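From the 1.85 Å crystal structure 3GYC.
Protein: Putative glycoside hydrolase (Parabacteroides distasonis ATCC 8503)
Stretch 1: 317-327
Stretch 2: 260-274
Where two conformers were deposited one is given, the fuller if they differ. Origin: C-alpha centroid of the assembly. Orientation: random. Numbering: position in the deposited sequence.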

# COMPACT_ATOMS: atom_id res chain seq x y z
N LEU A 317 -17.87 5.44 19.59
CA LEU A 317 -18.28 4.05 19.71
C LEU A 317 -17.48 3.07 18.83
O LEU A 317 -17.82 1.88 18.78
CB LEU A 317 -19.79 3.91 19.52
CG LEU A 317 -20.74 4.74 20.41
CD1 LEU A 317 -22.17 4.54 19.91
CD2 LEU A 317 -20.67 4.35 21.89
N LEU A 318 -16.42 3.52 18.17
CA LEU A 318 -15.53 2.57 17.50
C LEU A 318 -14.30 2.32 18.40
O LEU A 318 -13.45 3.20 18.62
CB LEU A 318 -15.12 2.97 16.07
CG LEU A 318 -16.21 2.93 14.97
CD1 LEU A 318 -15.63 3.26 13.56
CD2 LEU A 318 -16.94 1.59 14.92
N LYS A 319 -14.18 1.10 18.88
CA LYS A 319 -13.02 0.70 19.72
C LYS A 319 -11.93 0.12 18.83
O LYS A 319 -12.21 -0.58 17.86
CB LYS A 319 -13.43 -0.32 20.80
CG LYS A 319 -14.43 0.20 21.83
CD LYS A 319 -15.02 -0.94 22.68
N TRP A 320 -10.69 0.42 19.18
CA TRP A 320 -9.55 -0.06 18.42
C TRP A 320 -8.96 -1.33 18.96
O TRP A 320 -8.17 -1.97 18.26
CB TRP A 320 -8.43 0.99 18.40
CG TRP A 320 -8.74 2.17 17.54
CD1 TRP A 320 -9.37 3.31 17.92
CD2 TRP A 320 -8.42 2.34 16.15
NE1 TRP A 320 -9.44 4.18 16.87
CE2 TRP A 320 -8.90 3.60 15.77
CE3 TRP A 320 -7.79 1.54 15.20
CZ2 TRP A 320 -8.73 4.10 14.47
CZ3 TRP A 320 -7.61 2.05 13.90
CH2 TRP A 320 -8.11 3.29 13.54
N ASP A 321 -9.31 -1.72 20.19
CA ASP A 321 -8.65 -2.88 20.78
C ASP A 321 -8.70 -4.19 20.00
O ASP A 321 -7.66 -4.81 19.76
CB ASP A 321 -9.00 -3.07 22.27
CG ASP A 321 -10.49 -3.35 22.55
OD1 ASP A 321 -11.35 -3.44 21.64
OD2 ASP A 321 -10.77 -3.48 23.76
N TRP A 322 -9.89 -4.59 19.57
CA TRP A 322 -10.04 -5.84 18.83
C TRP A 322 -9.42 -5.78 17.43
O TRP A 322 -8.97 -6.82 16.88
CB TRP A 322 -11.50 -6.29 18.79
CG TRP A 322 -12.41 -5.37 18.08
CD1 TRP A 322 -13.00 -4.23 18.58
CD2 TRP A 322 -12.88 -5.51 16.74
NE1 TRP A 322 -13.79 -3.64 17.61
CE2 TRP A 322 -13.74 -4.41 16.48
CE3 TRP A 322 -12.66 -6.45 15.72
CZ2 TRP A 322 -14.36 -4.24 15.25
CZ3 TRP A 322 -13.27 -6.27 14.51
CH2 TRP A 322 -14.11 -5.17 14.28
N VAL A 323 -9.37 -4.57 16.85
CA VAL A 323 -8.76 -4.37 15.56
C VAL A 323 -7.23 -4.52 15.71
O VAL A 323 -6.57 -5.19 14.88
CB VAL A 323 -9.12 -2.96 14.99
CG1 VAL A 323 -8.39 -2.73 13.72
CG2 VAL A 323 -10.67 -2.89 14.78
N LYS A 324 -6.67 -3.96 16.79
CA LYS A 324 -5.23 -4.09 17.08
C LYS A 324 -4.86 -5.56 17.31
O LYS A 324 -3.79 -6.02 16.94
CB LYS A 324 -4.81 -3.19 18.26
CG LYS A 324 -4.79 -1.70 17.97
CD LYS A 324 -4.67 -0.77 19.19
CE LYS A 324 -3.41 -1.05 20.00
NZ LYS A 324 -3.29 -0.20 21.24
N ASP A 325 -5.75 -6.31 17.98
CA ASP A 325 -5.53 -7.72 18.19
C ASP A 325 -5.34 -8.46 16.87
O ASP A 325 -4.44 -9.30 16.74
CB ASP A 325 -6.71 -8.33 18.97
CG ASP A 325 -6.69 -7.99 20.47
OD1 ASP A 325 -5.67 -7.47 20.97
OD2 ASP A 325 -7.69 -8.28 21.17
N LEU A 326 -6.22 -8.19 15.90
CA LEU A 326 -6.15 -8.82 14.59
C LEU A 326 -4.89 -8.34 13.84
O LEU A 326 -4.26 -9.13 13.12
CB LEU A 326 -7.42 -8.54 13.75
CG LEU A 326 -8.71 -9.31 14.12
CD1 LEU A 326 -9.96 -8.66 13.52
CD2 LEU A 326 -8.55 -10.79 13.69
N CYS A 327 -4.53 -7.07 14.03
CA CYS A 327 -3.32 -6.55 13.37
C CYS A 327 -2.06 -7.17 13.94
O CYS A 327 -1.16 -7.53 13.21
CB CYS A 327 -3.26 -5.06 13.47
SG CYS A 327 -4.51 -4.38 12.29
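Stretch 2, residues 260-274: DYKNVVKNAERVYRE

Stretch 2 is helical from Asp260 through most of its length, with a wider pi-type turn at 264-268, and packs against a stretch that begins as loop and turns into helix around Asp321. The two helices run in broadly the same direction, crossing at 48° with axes 11.0 Å apart at closest approach, and 622 Å² is buried in all. Register follows the chain: the CA atoms of Leu318 and Val265 lie 6.0 Å apart, those of Trp322 and Glu269 7.3 Å. Trp322 (chi1 p) has the largest contact, its side chain a knob among Ala268, Glu269, Tyr272 and Arg273. Glu269 CG lies over one face, 3.9 Å from the centroid of the Trp322 five-membered ring, while Trp322 CH2 meets Ala268 CB at 3.8 Å. Tyr272 (chi1 t) sets its ring at 25° to the Trp322 six-membered ring; the planes are near parallel but slid apart, with centroids 5.3 Å apart and little overlap, and Leu326 CD2 reaches Tyr272 CE1 at 3.7 Å. In the loop, Leu318 makes further apolar contacts, its CD2 3.5 Å from Val265 CG2 and its CD1 3.9 Å from Tyr261 CE1. Arg273, itself exposed, adds a polar contact: its NH2 forms a salt bridge with Asp321 OD1 (3.2 Å), while its NE pairs with Glu269 OE2 (2.8 Å), so one guanidinium meets both carboxylates on the same side, where Asp321 OD1 and Glu269 OE2 lie 4.4 Å apart.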

# COMPACT_ATOMS: atom_id res chain seq x y z
N ASP A 260 -23.24 2.82 6.13
CA ASP A 260 -22.29 1.69 6.25
C ASP A 260 -21.51 1.76 7.57
O ASP A 260 -21.45 0.75 8.30
CB ASP A 260 -21.31 1.63 5.05
CG ASP A 260 -21.98 1.10 3.76
OD1 ASP A 260 -23.20 0.92 3.78
OD2 ASP A 260 -21.31 0.84 2.74
N TYR A 261 -20.98 2.93 7.90
CA TYR A 261 -20.27 3.05 9.18
C TYR A 261 -21.17 2.84 10.38
O TYR A 261 -20.72 2.36 11.45
CB TYR A 261 -19.51 4.36 9.33
CG TYR A 261 -18.03 4.23 9.04
CD1 TYR A 261 -17.22 3.50 9.89
CD2 TYR A 261 -17.44 4.84 7.96
CE1 TYR A 261 -15.90 3.34 9.65
CE2 TYR A 261 -16.07 4.70 7.72
CZ TYR A 261 -15.30 3.98 8.59
OH TYR A 261 -13.96 3.81 8.40
N LYS A 262 -22.43 3.23 10.24
CA LYS A 262 -23.37 3.00 11.32
C LYS A 262 -23.52 1.49 11.58
O LYS A 262 -23.70 1.08 12.71
CB LYS A 262 -24.73 3.65 11.03
CG LYS A 262 -24.72 5.17 11.22
CD LYS A 262 -26.07 5.78 10.77
CE LYS A 262 -26.14 7.26 10.94
NZ LYS A 262 -26.13 7.71 12.36
N ASN A 263 -23.45 0.68 10.54
CA ASN A 263 -23.49 -0.79 10.70
C ASN A 263 -22.19 -1.29 11.34
O ASN A 263 -22.22 -2.24 12.08
CB ASN A 263 -23.70 -1.47 9.36
CG ASN A 263 -25.08 -1.31 8.85
OD1 ASN A 263 -25.97 -0.95 9.59
ND2 ASN A 263 -25.29 -1.55 7.58
N VAL A 264 -21.07 -0.66 11.05
CA VAL A 264 -19.79 -1.06 11.67
C VAL A 264 -19.89 -0.84 13.20
O VAL A 264 -19.55 -1.73 14.01
CB VAL A 264 -18.56 -0.33 11.05
CG1 VAL A 264 -17.26 -0.69 11.80
CG2 VAL A 264 -18.43 -0.70 9.58
N VAL A 265 -20.42 0.33 13.59
CA VAL A 265 -20.60 0.66 15.00
C VAL A 265 -21.51 -0.36 15.70
O VAL A 265 -21.17 -0.88 16.79
CB VAL A 265 -21.17 2.11 15.20
CG1 VAL A 265 -21.67 2.32 16.65
CG2 VAL A 265 -20.10 3.19 14.80
N LYS A 266 -22.62 -0.70 15.05
CA LYS A 266 -23.61 -1.58 15.64
C LYS A 266 -23.17 -3.04 15.74
O LYS A 266 -23.41 -3.68 16.76
CB LYS A 266 -24.91 -1.51 14.84
CG LYS A 266 -26.11 -2.28 15.44
N ASN A 267 -22.51 -3.53 14.69
CA ASN A 267 -22.20 -4.95 14.53
C ASN A 267 -20.79 -5.47 14.44
O ASN A 267 -20.59 -6.64 14.71
CB ASN A 267 -22.85 -5.38 13.23
CG ASN A 267 -24.29 -5.07 13.20
OD1 ASN A 267 -24.96 -5.10 14.23
ND2 ASN A 267 -24.80 -4.71 12.02
N ALA A 268 -19.82 -4.68 14.02
CA ALA A 268 -18.48 -5.22 13.75
C ALA A 268 -17.87 -5.94 14.95
O ALA A 268 -17.48 -7.12 14.85
CB ALA A 268 -17.55 -4.12 13.21
N GLU A 269 -17.76 -5.25 16.07
CA GLU A 269 -17.19 -5.86 17.24
C GLU A 269 -17.98 -7.10 17.64
O GLU A 269 -17.37 -8.15 17.90
CB GLU A 269 -17.12 -4.90 18.41
CG GLU A 269 -16.32 -5.48 19.55
CD GLU A 269 -16.24 -4.57 20.74
OE1 GLU A 269 -16.96 -3.53 20.78
OE2 GLU A 269 -15.46 -4.89 21.64
N ARG A 270 -19.31 -6.97 17.70
CA ARG A 270 -20.18 -8.10 18.06
C ARG A 270 -19.90 -9.31 17.18
O ARG A 270 -19.69 -10.40 17.68
CB ARG A 270 -21.68 -7.75 17.96
CG ARG A 270 -22.62 -8.97 18.18
CD ARG A 270 -24.10 -8.70 17.82
NE ARG A 270 -24.25 -8.22 16.44
CZ ARG A 270 -24.43 -9.00 15.38
NH1 ARG A 270 -24.53 -10.32 15.52
NH2 ARG A 270 -24.54 -8.44 14.18
N VAL A 271 -19.92 -9.11 15.86
CA VAL A 271 -19.68 -10.19 14.90
C VAL A 271 -18.31 -10.84 15.14
O VAL A 271 -18.20 -12.06 15.08
CB VAL A 271 -19.82 -9.69 13.44
CG1 VAL A 271 -19.23 -10.69 12.45
CG2 VAL A 271 -21.31 -9.40 13.15
N TYR A 272 -17.30 -10.04 15.44
CA TYR A 272 -15.97 -10.58 15.73
C TYR A 272 -15.91 -11.33 17.06
O TYR A 272 -15.42 -12.46 17.12
CB TYR A 272 -14.93 -9.47 15.71
CG TYR A 272 -13.59 -9.95 16.17
CD1 TYR A 272 -12.82 -10.78 15.37
CD2 TYR A 272 -13.10 -9.60 17.42
CE1 TYR A 272 -11.59 -11.26 15.80
CE2 TYR A 272 -11.88 -10.05 17.87
CZ TYR A 272 -11.12 -10.89 17.06
OH TYR A 272 -9.90 -11.36 17.51
N ARG A 273 -16.38 -10.71 18.14
CA ARG A 273 -16.26 -11.32 19.45
C ARG A 273 -17.15 -12.55 19.64
O ARG A 273 -16.99 -13.28 20.63
CB ARG A 273 -16.50 -10.30 20.55
CG ARG A 273 -15.40 -9.29 20.63
CD ARG A 273 -15.41 -8.64 21.98
NE ARG A 273 -14.55 -7.46 22.01
CZ ARG A 273 -13.22 -7.49 22.13
NH1 ARG A 273 -12.57 -8.64 22.23
NH2 ARG A 273 -12.55 -6.36 22.16
N GLU A 274 -18.05 -12.78 18.69
CA GLU A 274 -18.95 -13.94 18.72
C GLU A 274 -18.09 -15.19 18.50
O GLU A 274 -18.42 -16.28 19.01
CB GLU A 274 -19.96 -13.80 17.59
CG GLU A 274 -21.38 -13.88 18.01
CD GLU A 274 -22.32 -13.22 17.00
OE1 GLU A 274 -22.04 -13.39 15.80
OE2 GLU A 274 -23.33 -12.56 17.41
O HOH W 1 -9.41 -6.48 22.92